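Local coordinates for protein carboxylesterase (Est-2) (Archaeoglobus fulgidus, PDB 5FRD) that probably hydrolyses carboxylic esters as a member of the alpha/beta hydrolase family and holds a coenzyme A molecule close to its active site, at residues I27-S30 / G31-A34; Y68-Y71 / A72-L76; V162-L165 / H166-S170; F175-L178 / E179-N183; T203-K206 / Y207-F211. All coordinates share one frame; numbering follows the deposited sequence. Where two conformers were deposited one is given.

Interaction 1: residues I27-S30 / G31-A34; sequences IHSS and GSDA
The chain reverses direction between His-28 and Asp-33, the runs 28-30 and 31-34 pointing 169° apart round a type II beta turn from Ser-29 to Ser-32. Ser-32 N closes the turn on Ser-29 O at 3.2 Å, a bent bond that meets the carbonyl from above its plane. Gly-31 takes the positive-phi corner, where a side-chain carbon would run into Ser-30 O.

The His-28 imidazole lies inside the reversal. With chi1 at 65°, its CG is tucked between the backbone N and the carbonyl carbon, and the ring turns over the returning chain: Asp-33 CA sits 3.6 Å from the ring centroid of His-28 in a CH-pi contact over one face. In the ring plane, His-28 ND1 donates to Ser-29 O at 2.9 Å, nearly straight, from the opposite side of the carbonyl plane to Ser-32 N. His-28 NE2 accepts from Leu-51 N, so both ring nitrogens are held. Ser-29 OG and, in the conformer described, Ser-32 OG bond Gln-36 OE1.

Ser-29 touches Ser-89 of a probable nucleophile elbow, and the loop follows central strand 24-27, the place where alpha/beta hydrolases usually form part of the oxyanion hole.

Interaction 2: residues Y68-Y71 / A72-L76; sequences YAYY and ASESL
The Tyr-70 ring is overlapped on one face by the CG methylene of Glu-74, one helical turn on. This CH-pi contact is off-centre, with Glu-74 CG 3.9 Å from the ring centroid of Tyr-70 and nearest to CZ, at 3.6 Å. Tyr-70 CG stands anti to the backbone N (chi1 173°), which carries the ring outward from the helix, and Glu-74, bent at chi2, folds back over its face. The carboxylate plane lies 17° from the ring plane. Tyr-70 OH is held by Asp-10 OD2.

Serines grip the backbone on other sides of the helix. Ser-75 OG donates to Tyr-71 O at 2.8 Å, while Ser-75 N reaches the same Tyr-71 O from the other face of the carbonyl plane, at 3.0 Å. In the conformer described, Ser-73 OG lies between two acceptors, 2.9 Å from Tyr-70 O and 3.0 Å from Ala-69 O, and its one proton can serve either. Such bonds back to the preceding turn satisfy hydroxyls that are buried.

Helix 65-79 lies against the sheet beside helix 90-101, which it meets through Tyr-68 on Val-94 and Ala-72 on Leu-98; on the sheet, Ser-75 rests on strand 3-9 and Ala-72 on Ile-27 of strand 24-27.

Interaction 3: residues V162-L165 / H166-S170; sequences VDVL and HLDLS
Val-162 begins the helix by offering its carbonyl to the next turn: Val-162 O accepts from His-166 N at 2.9 Å, and His-166 CB lies beside the same oxygen. The His-166 ring swings away from this turn toward its own follower, where Ser-170 OG, in one of two conformers, sits over one ring face and bonds His-166 O.

Asp-163 repeats the pattern with Leu-167, whose N donates to Asp-163 O at 3.0 Å. Leu-167 CG stands beside its own backbone N (chi1 -68°), which brings it to 3.4 Å from Asp-163 O.

Val-164 O receives Asp-168 N at 2.9 Å. In the conformer described here, the CG1 branch of Val-164 also reaches Asp-168, with CG1 3.7 Å from OD2. The carboxylate is buried, yet its OD2 is gripped twice from outside the helix, by His-54 NE2 and by Gly-31 N, which would probably favour its charged form.

Leu-165 makes the apolar contact. Its chain and that of Leu-169 lie side by side and point the same way, Leu-165 CD1 meeting Leu-169 CD1 at 3.9 Å, while Leu-169 N donates to Leu-165 O at 2.9 Å. This leucine pair packs against Leu-128 and Ser-30.

In helix 162-173, Leu-165, Asp-168 and Leu-169 are thus buried, while Asp-163 and Leu-167 are exposed. The helix belongs to the helical insertion between strands 106-112 and 192-197, the usual position of the cap over an alpha/beta hydrolase active site, and the side chain of Leu-169 lies about 4 Å from the nearest atoms of the bound coenzyme A.

Interaction 4: residues F175-L178 / E179-N183; sequences FDLL and EDYRN. With COA (coenzyme A), chain C.
Leu-178 sends CG anti to its backbone N (chi1 -170°), while Arg-182 runs extended from CG to NE, and the two side chains meet one turn apart. The branch CD2 of Leu-178 lies under one face of the guanidinium, toward its rim, with CD2 3.6 Å from Arg-182 NH1. The other branch points to the bound coenzyme A: Leu-178 CD1 is 3.8 Å from C2A of its adenine. In the conformers described here, Arg-182 NH1 also forms a salt bridge with Glu-179 OE2, at 2.7 Å and in the guanidinium plane, which fixes how that flat group is turned. An alanine in place of Leu-178 would remove both branches and is likely to open a gap beside the adenine, leaving the guanidinium without its apolar support on that face, held mainly by Glu-179.

On another side of the helix Leu-177 CB touches Tyr-181 CE2 at 4.0 Å, and Leu-177 O, at the edge of that ring, accepts from Tyr-181 N at 3.1 Å. Tyr-181 OH is bonded by Gln-96.

Asp-176 prepares the helix start. Its OD1 takes the N-H of Leu-178 at 3.1 Å from above the carboxylate plane and also pairs with Arg-117, a coenzyme A-binding residue. One water accepts from Glu-179 N, another links Asp-176 O to Asp-180 OD2.

An Asx turn from Asp-176 to Leu-178, round the N-cap Leu-177, thus opens the short helix 178-182, whose first residue, Leu-178, lines the coenzyme A pocket beside the adenine.

Interaction 5: residues T203-K206 / Y207-F211; sequences TPLK and YHEFF. With COA (coenzyme A), chain C.
Ring contacts dominate: the Tyr-207 ring lies between a proline and bound coenzyme A. Pro-204 CD stands over the centre of one face, 3.6 Å from the ring centroid of Tyr-207, a CH-pi contact 2° off the normal. The coenzyme A adenine meets the opposite face, its N6A over the ring centre and its C6A 3.4 Å from Tyr-207 CD1. Were Tyr-207 replaced by a serine, the adenine would probably lose its flat neighbour and Pro-204 would face a gap.

Hydrogen bonds gather on two carbonyls. Pro-204 O accepts from His-208 ND1, close to the imidazole plane, and from Tyr-207 N, both at 3.0 Å and from opposite faces of the carbonyl plane. With NE2 bonded to Thr-114 N, the His-208 ring is fixed at both nitrogens. Leu-205 O takes Glu-209 N nearly along its axis and His-208 N from above its plane. These bonds start helix 205-214, the crossover helix of the beta-alpha-beta unit between strands 192-197 and 218-223. Just before it, Thr-203 OG1 bonds Asp-200 of a probable Ser-His-Asp triad.

Apolar contacts complete the set: Phe-210 CB, 3.8 Å from adenine C2A, and Leu-205 CD1, alongside Glu-209 CG at 4.1 Å.

How the interactions relate
From the N terminus the five contacts follow in series, each local, none nested or crossing. Interaction 1 closes the turn after strand 24-27, and its Ile-27 packs on Ala-72 of interaction 2, joining the central sheet to helix 65-79. Interaction 3, in the probable cap, docks on that turn through Asp-168 and its two leucines. Interaction 4 opens the next helix and meets interaction 5 through Phe-210, which touches Leu-178, Tyr-181 and Arg-182. Both line the adenine end of coenzyme A. Interactions 2 and 5 lie on opposite sides of the chain's centre, with nearest atoms about 14 Å apart.

Interaction 1: residues I27-S30 / G31-A34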
# COMPACT_ATOMS: atom_id res chain seq x y z
N ILE A 27 -2.27 -3.27 2.50
CA ILE A 27 -2.74 -3.17 1.12
C ILE A 27 -1.54 -2.81 0.22
O ILE A 27 -0.94 -1.73 0.33
CB ILE A 27 -3.85 -2.11 0.93
CG1 ILE A 27 -4.92 -2.27 2.01
CG2 ILE A 27 -4.44 -2.29 -0.46
CD1 ILE A 27 -6.02 -1.25 1.94
N HIS A 28 -1.21 -3.75 -0.67
CA HIS A 28 -0.08 -3.67 -1.59
C HIS A 28 -0.25 -2.67 -2.72
O HIS A 28 -1.33 -2.11 -2.94
CB HIS A 28 0.21 -5.05 -2.19
CG HIS A 28 -0.88 -5.58 -3.04
ND1 HIS A 28 -1.09 -5.17 -4.34
CD2 HIS A 28 -1.85 -6.50 -2.78
CE1 HIS A 28 -2.13 -5.82 -4.84
NE2 HIS A 28 -2.64 -6.60 -3.90
N SER A 29 0.83 -2.49 -3.49
CA SER A 29 0.91 -1.57 -4.60
C SER A 29 0.66 -2.20 -5.96
O SER A 29 0.36 -3.39 -6.08
CB SER A 29 2.30 -0.88 -4.53
OG SER A 29 3.30 -1.83 -4.55
N SER A 30 0.78 -1.38 -7.00
CA SER A 30 0.53 -1.84 -8.37
C SER A 30 1.46 -2.96 -8.80
O SER A 30 2.67 -2.95 -8.53
CB SER A 30 0.72 -0.70 -9.37
OG SER A 30 -0.21 0.35 -9.20
N GLY A 31 0.88 -3.94 -9.50
CA GLY A 31 1.64 -5.08 -9.99
C GLY A 31 2.22 -5.99 -8.92
O GLY A 31 3.08 -6.83 -9.22
N SER A 32 1.76 -5.83 -7.67
CA SER A 32 2.28 -6.58 -6.53
C SER A 32 1.21 -7.46 -5.93
O SER A 32 0.20 -7.72 -6.57
CB SER A 32 2.82 -5.58 -5.52
OG SER A 32 3.62 -6.27 -4.57
N ASP A 33 1.43 -7.96 -4.73
CA ASP A 33 0.47 -8.81 -4.04
C ASP A 33 0.81 -8.83 -2.55
O ASP A 33 1.71 -8.10 -2.11
CB ASP A 33 0.44 -10.19 -4.70
CG ASP A 33 1.72 -10.89 -4.65
OD1 ASP A 33 2.47 -10.80 -3.66
OD2 ASP A 33 1.99 -11.54 -5.70
N ALA A 34 0.10 -9.64 -1.76
CA ALA A 34 0.31 -9.70 -0.34
C ALA A 34 1.73 -10.00 0.09
O ALA A 34 2.12 -9.61 1.18
CB ALA A 34 -0.64 -10.70 0.27

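Interaction 2: residues Y68-Y71 / A72-L76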
# COMPACT_ATOMS: atom_id res chain seq x y z
N TYR A 68 -11.58 -1.07 -5.59
CA TYR A 68 -10.64 -1.83 -4.77
C TYR A 68 -10.85 -1.57 -3.29
O TYR A 68 -10.68 -2.47 -2.46
CB TYR A 68 -9.18 -1.53 -5.15
CG TYR A 68 -8.67 -2.31 -6.33
CD1 TYR A 68 -8.88 -3.67 -6.43
CD2 TYR A 68 -7.89 -1.71 -7.32
CE1 TYR A 68 -8.41 -4.41 -7.49
CE2 TYR A 68 -7.43 -2.45 -8.41
CZ TYR A 68 -7.69 -3.81 -8.48
OH TYR A 68 -7.27 -4.58 -9.56
N ALA A 69 -11.21 -0.35 -2.91
CA ALA A 69 -11.50 -0.05 -1.52
C ALA A 69 -12.71 -0.81 -0.97
O ALA A 69 -12.74 -1.15 0.21
CB ALA A 69 -11.67 1.45 -1.32
N TYR A 70 -13.69 -1.08 -1.83
CA TYR A 70 -14.79 -1.94 -1.45
C TYR A 70 -14.30 -3.34 -1.11
O TYR A 70 -14.62 -3.88 -0.05
CB TYR A 70 -15.85 -1.99 -2.55
CG TYR A 70 -16.92 -3.00 -2.25
CD1 TYR A 70 -17.90 -2.69 -1.31
CD2 TYR A 70 -16.91 -4.25 -2.84
CE1 TYR A 70 -18.89 -3.62 -0.99
CE2 TYR A 70 -17.90 -5.18 -2.51
CZ TYR A 70 -18.87 -4.85 -1.58
OH TYR A 70 -19.87 -5.73 -1.24
N TYR A 71 -13.52 -3.96 -2.00
CA TYR A 71 -12.96 -5.28 -1.69
C TYR A 71 -12.09 -5.27 -0.43
O TYR A 71 -12.17 -6.19 0.39
CB TYR A 71 -12.18 -5.88 -2.85
CG TYR A 71 -13.06 -6.26 -4.00
CD1 TYR A 71 -13.89 -7.38 -3.92
CD2 TYR A 71 -13.10 -5.49 -5.16
CE1 TYR A 71 -14.74 -7.71 -4.96
CE2 TYR A 71 -13.94 -5.82 -6.21
CZ TYR A 71 -14.76 -6.92 -6.10
OH TYR A 71 -15.59 -7.24 -7.15
N ALA A 72 -11.29 -4.22 -0.26
CA ALA A 72 -10.46 -4.14 0.92
C ALA A 72 -11.27 -4.00 2.18
O ALA A 72 -10.98 -4.64 3.17
CB ALA A 72 -9.46 -3.02 0.77
N SER A 73 -12.28 -3.11 2.16
CA SER A 73 -13.11 -2.93 3.33
C SER A 73 -13.89 -4.18 3.75
O SER A 73 -13.90 -4.54 4.93
CB SER A 73 -14.03 -1.74 3.15
OG SER A 73 -14.91 -1.91 2.06
N GLU A 74 -14.49 -4.86 2.77
CA GLU A 74 -15.18 -6.10 3.06
C GLU A 74 -14.25 -7.14 3.61
O GLU A 74 -14.56 -7.89 4.53
CB GLU A 74 -15.89 -6.63 1.81
CG GLU A 74 -17.08 -5.79 1.38
CD GLU A 74 -18.21 -5.85 2.40
OE1 GLU A 74 -18.65 -6.95 2.74
OE2 GLU A 74 -18.60 -4.79 2.91
N SER A 75 -13.03 -7.20 3.06
CA SER A 75 -12.06 -8.17 3.53
C SER A 75 -11.54 -7.87 4.94
O SER A 75 -11.36 -8.77 5.72
CB SER A 75 -10.87 -8.24 2.55
OG SER A 75 -11.26 -8.65 1.25
N LEU A 76 -11.34 -6.60 5.25
CA LEU A 76 -10.97 -6.19 6.57
C LEU A 76 -12.06 -6.58 7.57
O LEU A 76 -11.80 -7.19 8.58
CB LEU A 76 -10.67 -4.67 6.57
CG LEU A 76 -10.07 -4.04 7.80
CD1 LEU A 76 -9.51 -2.67 7.47
CD2 LEU A 76 -11.04 -3.95 8.98

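Interaction 3: residues V162-L165 / H166-S170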
# COMPACT_ATOMS: atom_id res chain seq x y z
N VAL A 162 2.68 -7.33 -16.83
CA VAL A 162 2.60 -6.01 -17.48
C VAL A 162 1.17 -5.54 -17.62
O VAL A 162 0.91 -4.37 -17.37
CB VAL A 162 3.30 -6.06 -18.86
CG1 VAL A 162 3.02 -4.82 -19.71
CG2 VAL A 162 4.80 -6.19 -18.71
N ASP A 163 0.25 -6.42 -17.99
CA ASP A 163 -1.13 -6.02 -18.24
C ASP A 163 -1.80 -5.51 -16.97
O ASP A 163 -2.40 -4.42 -16.96
CB ASP A 163 -1.93 -7.15 -18.86
CG ASP A 163 -1.45 -7.55 -20.26
OD1 ASP A 163 -0.64 -6.83 -20.88
OD2 ASP A 163 -1.92 -8.59 -20.75
N VAL A 164 -1.67 -6.25 -15.87
CA VAL A 164 -2.24 -5.80 -14.58
C VAL A 164 -1.50 -4.57 -14.07
O VAL A 164 -2.13 -3.67 -13.51
CB VAL A 164 -2.28 -6.94 -13.54
CG1 VAL A 164 -2.68 -6.45 -12.15
CG2 VAL A 164 -3.30 -7.98 -13.97
N LEU A 165 -0.19 -4.50 -14.24
CA LEU A 165 0.56 -3.33 -13.81
C LEU A 165 0.04 -2.09 -14.52
O LEU A 165 -0.16 -1.06 -13.88
CB LEU A 165 2.05 -3.52 -14.10
CG LEU A 165 2.97 -2.36 -13.84
CD1 LEU A 165 2.97 -1.95 -12.37
CD2 LEU A 165 4.39 -2.65 -14.31
N HIS A 166 -0.19 -2.19 -15.83
CA HIS A 166 -0.70 -1.04 -16.57
C HIS A 166 -2.11 -0.68 -16.11
O HIS A 166 -2.40 0.52 -15.90
CB HIS A 166 -0.68 -1.32 -18.08
CG HIS A 166 -1.14 -0.16 -18.89
ND1 HIS A 166 -2.43 -0.07 -19.36
CD2 HIS A 166 -0.50 0.95 -19.29
CE1 HIS A 166 -2.57 1.07 -20.03
NE2 HIS A 166 -1.41 1.70 -20.00
N LEU A 167 -2.97 -1.65 -15.85
CA LEU A 167 -4.31 -1.35 -15.33
C LEU A 167 -4.25 -0.65 -13.99
O LEU A 167 -4.93 0.37 -13.78
CB LEU A 167 -5.16 -2.61 -15.19
CG LEU A 167 -5.58 -3.30 -16.49
CD1 LEU A 167 -6.29 -4.61 -16.15
CD2 LEU A 167 -6.48 -2.41 -17.34
N ASP A 168 -3.41 -1.15 -13.10
CA ASP A 168 -3.26 -0.56 -11.76
C ASP A 168 -2.73 0.87 -11.85
O ASP A 168 -3.19 1.76 -11.16
CB ASP A 168 -2.25 -1.37 -10.92
CG ASP A 168 -2.77 -2.73 -10.47
OD1 ASP A 168 -3.99 -3.01 -10.53
OD2 ASP A 168 -1.90 -3.57 -10.02
N LEU A 169 -1.70 1.10 -12.66
CA LEU A 169 -1.11 2.42 -12.82
C LEU A 169 -2.10 3.38 -13.47
O LEU A 169 -2.07 4.57 -13.16
CB LEU A 169 0.20 2.38 -13.58
CG LEU A 169 1.35 1.73 -12.83
CD1 LEU A 169 2.54 1.61 -13.78
CD2 LEU A 169 1.76 2.52 -11.61
N SER A 170 -2.93 2.90 -14.37
CA SER A 170 -3.99 3.74 -14.94
C SER A 170 -4.97 4.19 -13.87
O SER A 170 -5.45 5.33 -13.91
CB SER A 170 -4.71 2.98 -16.04
OG SER A 170 -3.87 2.79 -17.16

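Interaction 4: residues F175-L178 / E179-N183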
# COMPACT_ATOMS: atom_id res chain seq x y z
N PHE A 175 -6.38 8.93 -9.90
CA PHE A 175 -6.66 9.17 -8.51
C PHE A 175 -6.23 10.58 -8.10
O PHE A 175 -5.08 10.97 -8.28
CB PHE A 175 -5.91 8.12 -7.66
CG PHE A 175 -6.03 8.35 -6.18
CD1 PHE A 175 -7.19 8.01 -5.50
CD2 PHE A 175 -4.97 8.90 -5.48
CE1 PHE A 175 -7.29 8.23 -4.16
CE2 PHE A 175 -5.07 9.12 -4.12
CZ PHE A 175 -6.23 8.78 -3.47
N ASP A 176 -7.17 11.33 -7.52
CA ASP A 176 -6.91 12.73 -7.17
C ASP A 176 -7.84 13.19 -6.05
O ASP A 176 -9.03 13.46 -6.28
CB ASP A 176 -7.09 13.62 -8.41
CG ASP A 176 -6.79 15.08 -8.12
OD1 ASP A 176 -6.07 15.39 -7.15
OD2 ASP A 176 -7.32 15.93 -8.86
N LEU A 177 -7.27 13.32 -4.85
CA LEU A 177 -7.92 13.91 -3.71
C LEU A 177 -7.23 15.22 -3.28
O LEU A 177 -7.53 15.73 -2.21
CB LEU A 177 -7.90 12.93 -2.54
CG LEU A 177 -8.68 11.63 -2.68
CD1 LEU A 177 -8.50 10.76 -1.46
CD2 LEU A 177 -10.17 11.90 -2.91
N LEU A 178 -6.33 15.75 -4.10
CA LEU A 178 -5.41 16.79 -3.63
C LEU A 178 -6.17 18.05 -3.15
O LEU A 178 -5.93 18.54 -2.05
CB LEU A 178 -4.41 17.12 -4.74
CG LEU A 178 -3.22 18.01 -4.41
CD1 LEU A 178 -2.26 17.26 -3.51
CD2 LEU A 178 -2.51 18.44 -5.70
N GLU A 179 -7.07 18.55 -3.97
CA GLU A 179 -7.79 19.78 -3.63
C GLU A 179 -8.70 19.59 -2.44
O GLU A 179 -8.86 20.50 -1.65
CB GLU A 179 -8.53 20.35 -4.86
CG GLU A 179 -7.58 20.94 -5.90
CD GLU A 179 -6.75 22.10 -5.37
OE1 GLU A 179 -7.31 22.95 -4.63
OE2 GLU A 179 -5.54 22.17 -5.68
N ASP A 180 -9.28 18.39 -2.30
CA ASP A 180 -10.12 18.09 -1.15
C ASP A 180 -9.35 18.14 0.16
O ASP A 180 -9.87 18.57 1.18
CB ASP A 180 -10.79 16.73 -1.33
CG ASP A 180 -11.83 16.71 -2.45
OD1 ASP A 180 -12.27 17.77 -2.94
OD2 ASP A 180 -12.23 15.60 -2.85
N TYR A 181 -8.08 17.71 0.17
CA TYR A 181 -7.24 17.96 1.31
C TYR A 181 -6.95 19.46 1.46
O TYR A 181 -7.03 19.97 2.56
CB TYR A 181 -5.89 17.22 1.20
CG TYR A 181 -5.88 15.76 1.56
CD1 TYR A 181 -5.76 15.34 2.88
CD2 TYR A 181 -5.93 14.79 0.56
CE1 TYR A 181 -5.71 13.98 3.20
CE2 TYR A 181 -5.89 13.44 0.87
CZ TYR A 181 -5.77 13.04 2.17
OH TYR A 181 -5.74 11.69 2.45
N ARG A 182 -6.56 20.10 0.37
CA ARG A 182 -6.11 21.51 0.39
C ARG A 182 -7.19 22.44 0.93
O ARG A 182 -6.88 23.35 1.69
CB ARG A 182 -5.68 21.97 -1.01
CG ARG A 182 -4.22 21.68 -1.37
CD ARG A 182 -3.95 22.04 -2.82
NE ARG A 182 -2.54 21.95 -3.20
CZ ARG A 182 -2.07 21.93 -4.46
NH1 ARG A 182 -2.89 21.99 -5.51
NH2 ARG A 182 -0.76 21.84 -4.67
N ASN A 183 -8.44 22.21 0.52
CA ASN A 183 -9.55 23.11 0.87
C ASN A 183 -10.26 22.73 2.15
O ASN A 183 -11.28 23.31 2.50
CB ASN A 183 -10.54 23.25 -0.30
CG ASN A 183 -11.36 21.99 -0.57
OD1 ASN A 183 -11.48 21.11 0.28
ND2 ASN A 183 -11.90 21.91 -1.76
N1A COA C . 1.15 15.65 -3.14
C2A COA C . 1.47 16.95 -3.14
N3A COA C . 1.53 17.66 -4.28
C4A COA C . 1.26 17.08 -5.47
C5A COA C . 0.91 15.68 -5.55
C6A COA C . 0.85 14.97 -4.28
N6A COA C . 0.53 13.66 -4.27
N7A COA C . 0.72 15.34 -6.84
C8A COA C . 0.90 16.48 -7.53
N9A COA C . 1.23 17.50 -6.71
C1B COA C . 1.54 18.87 -7.15
C2B COA C . 2.88 18.84 -7.84
O2B COA C . 3.93 18.95 -6.88
C3B COA C . 2.74 20.01 -8.81
O3B COA C . 3.04 21.22 -8.12
P3B COA C . 3.96 22.38 -8.77
O7A COA C . 3.11 22.80 -9.95
O8A COA C . 5.26 21.68 -9.10
O9A COA C . 4.08 23.40 -7.65
C4B COA C . 1.27 19.99 -9.19
O4B COA C . 0.60 19.30 -8.11
C5B COA C . 0.97 19.30 -10.51
O5B COA C . 1.47 17.95 -10.46
P1A COA C . 0.72 16.76 -11.23
O1A COA C . -0.74 16.81 -11.01
O2A COA C . 1.45 15.49 -10.78
O3A COA C . 0.91 16.98 -12.81
P2A COA C . 2.25 17.27 -13.65
O4A COA C . 1.73 17.22 -15.06
O5A COA C . 2.98 18.45 -13.08
O6A COA C . 3.27 16.04 -13.40
CBP COA C . 4.16 13.84 -13.47
CCP COA C . 2.97 14.72 -13.85
CDP COA C . 3.83 12.41 -13.87
CEP COA C . 5.39 14.34 -14.25
CAP COA C . 4.39 13.94 -11.94
OAP COA C . 3.16 13.62 -11.23
C9P COA C . 5.50 13.03 -11.47
O9P COA C . 6.65 13.27 -11.77
N8P COA C . 5.16 12.00 -10.69
C7P COA C . 6.12 11.12 -10.01
C6P COA C . 6.51 9.89 -10.82
C5P COA C . 5.48 8.79 -10.99
O5P COA C . 5.24 8.32 -12.10
N4P COA C . 4.90 8.32 -9.88
C3P COA C . 3.98 7.20 -9.89
C2P COA C . 2.93 7.40 -8.82
S1P COA C . 1.90 5.92 -8.74
O HOH W 1 -7.78 17.75 -6.67
O HOH W 2 -11.52 14.47 -5.45

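Interaction 5: residues T203-K206 / Y207-F211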
# COMPACT_ATOMS: atom_id res chain seq x y z
N THR A 203 7.02 8.51 -5.37
CA THR A 203 6.16 9.25 -4.44
C THR A 203 7.14 9.93 -3.49
O THR A 203 7.51 9.41 -2.47
CB THR A 203 5.18 8.32 -3.70
OG1 THR A 203 5.88 7.25 -3.08
CG2 THR A 203 4.16 7.73 -4.63
N PRO A 204 7.60 11.13 -3.88
CA PRO A 204 8.73 11.73 -3.16
C PRO A 204 8.35 12.37 -1.84
O PRO A 204 7.17 12.38 -1.42
CB PRO A 204 9.26 12.76 -4.16
CG PRO A 204 8.08 13.12 -4.96
CD PRO A 204 7.25 11.88 -5.09
N LEU A 205 9.34 12.94 -1.17
CA LEU A 205 9.16 13.55 0.14
C LEU A 205 8.00 14.52 0.16
O LEU A 205 7.22 14.49 1.10
CB LEU A 205 10.43 14.27 0.54
CG LEU A 205 10.39 15.03 1.86
CD1 LEU A 205 10.12 14.08 3.04
CD2 LEU A 205 11.69 15.77 2.08
N LYS A 206 7.88 15.38 -0.84
CA LYS A 206 6.81 16.38 -0.81
C LYS A 206 5.42 15.78 -0.74
O LYS A 206 4.55 16.39 -0.15
CB LYS A 206 6.89 17.35 -1.96
CG LYS A 206 8.04 18.34 -1.84
CD LYS A 206 8.22 19.10 -3.16
CE LYS A 206 9.58 19.82 -3.24
NZ LYS A 206 9.48 21.14 -3.93
N TYR A 207 5.21 14.59 -1.31
CA TYR A 207 3.89 13.98 -1.22
C TYR A 207 3.57 13.63 0.24
O TYR A 207 2.40 13.66 0.67
CB TYR A 207 3.79 12.71 -2.03
CG TYR A 207 3.79 12.83 -3.53
CD1 TYR A 207 4.15 14.02 -4.19
CD2 TYR A 207 3.43 11.74 -4.32
CE1 TYR A 207 4.17 14.10 -5.59
CE2 TYR A 207 3.45 11.81 -5.72
CZ TYR A 207 3.84 12.99 -6.35
OH TYR A 207 3.90 13.10 -7.74
N HIS A 208 4.61 13.27 1.00
CA HIS A 208 4.47 12.83 2.38
C HIS A 208 4.41 14.01 3.35
O HIS A 208 3.65 13.99 4.32
CB HIS A 208 5.56 11.81 2.68
CG HIS A 208 5.41 10.59 1.83
ND1 HIS A 208 5.88 10.51 0.54
CD2 HIS A 208 4.70 9.46 2.04
CE1 HIS A 208 5.51 9.36 0.01
NE2 HIS A 208 4.79 8.71 0.90
N GLU A 209 5.19 15.04 3.07
CA GLU A 209 5.01 16.30 3.80
C GLU A 209 3.61 16.88 3.56
O GLU A 209 3.05 17.46 4.46
CB GLU A 209 6.09 17.31 3.43
CG GLU A 209 7.46 17.01 3.99
CD GLU A 209 7.64 17.34 5.46
OE1 GLU A 209 6.66 17.67 6.16
OE2 GLU A 209 8.80 17.24 5.94
N PHE A 210 3.03 16.66 2.38
CA PHE A 210 1.67 17.15 2.10
C PHE A 210 0.69 16.50 3.06
O PHE A 210 -0.11 17.18 3.72
CB PHE A 210 1.28 16.90 0.66
CG PHE A 210 -0.13 17.33 0.35
CD1 PHE A 210 -0.37 18.62 -0.08
CD2 PHE A 210 -1.20 16.47 0.51
CE1 PHE A 210 -1.66 19.05 -0.40
CE2 PHE A 210 -2.50 16.91 0.23
CZ PHE A 210 -2.73 18.21 -0.20
N PHE A 211 0.74 15.18 3.18
CA PHE A 211 -0.09 14.52 4.18
C PHE A 211 0.15 15.01 5.59
O PHE A 211 -0.78 15.28 6.37
CB PHE A 211 0.16 13.00 4.21
CG PHE A 211 -0.33 12.24 3.01
CD1 PHE A 211 -1.66 12.31 2.61
CD2 PHE A 211 0.53 11.33 2.37
CE1 PHE A 211 -2.10 11.51 1.54
CE2 PHE A 211 0.07 10.56 1.31
CZ PHE A 211 -1.23 10.68 0.90
N1A COA C . 1.15 15.65 -3.14
C2A COA C . 1.47 16.95 -3.14
N3A COA C . 1.53 17.66 -4.28
C4A COA C . 1.26 17.08 -5.47
C5A COA C . 0.91 15.68 -5.55
C6A COA C . 0.85 14.97 -4.28
N6A COA C . 0.53 13.66 -4.27
N7A COA C . 0.72 15.34 -6.84
C8A COA C . 0.90 16.48 -7.53
N9A COA C . 1.23 17.50 -6.71
C1B COA C . 1.54 18.87 -7.15
C2B COA C . 2.88 18.84 -7.84
O2B COA C . 3.93 18.95 -6.88
C3B COA C . 2.74 20.01 -8.81
O3B COA C . 3.04 21.22 -8.12
P3B COA C . 3.96 22.38 -8.77
O7A COA C . 3.11 22.80 -9.95
O8A COA C . 5.26 21.68 -9.10
O9A COA C . 4.08 23.40 -7.65
C4B COA C . 1.27 19.99 -9.19
O4B COA C . 0.60 19.30 -8.11
C5B COA C . 0.97 19.30 -10.51
O5B COA C . 1.47 17.95 -10.46
P1A COA C . 0.72 16.76 -11.23
O1A COA C . -0.74 16.81 -11.01
O2A COA C . 1.45 15.49 -10.78
O3A COA C . 0.91 16.98 -12.81
P2A COA C . 2.25 17.27 -13.65
O4A COA C . 1.73 17.22 -15.06
O5A COA C . 2.98 18.45 -13.08
O6A COA C . 3.27 16.04 -13.40
CBP COA C . 4.16 13.84 -13.47
CCP COA C . 2.97 14.72 -13.85
CDP COA C . 3.83 12.41 -13.87
CEP COA C . 5.39 14.34 -14.25
CAP COA C . 4.39 13.94 -11.94
OAP COA C . 3.16 13.62 -11.23
C9P COA C . 5.50 13.03 -11.47
O9P COA C . 6.65 13.27 -11.77
N8P COA C . 5.16 12.00 -10.69
C7P COA C . 6.12 11.12 -10.01
C6P COA C . 6.51 9.89 -10.82
C5P COA C . 5.48 8.79 -10.99
O5P COA C . 5.24 8.32 -12.10
N4P COA C . 4.90 8.32 -9.88
C3P COA C . 3.98 7.20 -9.89
C2P COA C . 2.93 7.40 -8.82
S1P COA C . 1.90 5.92 -8.74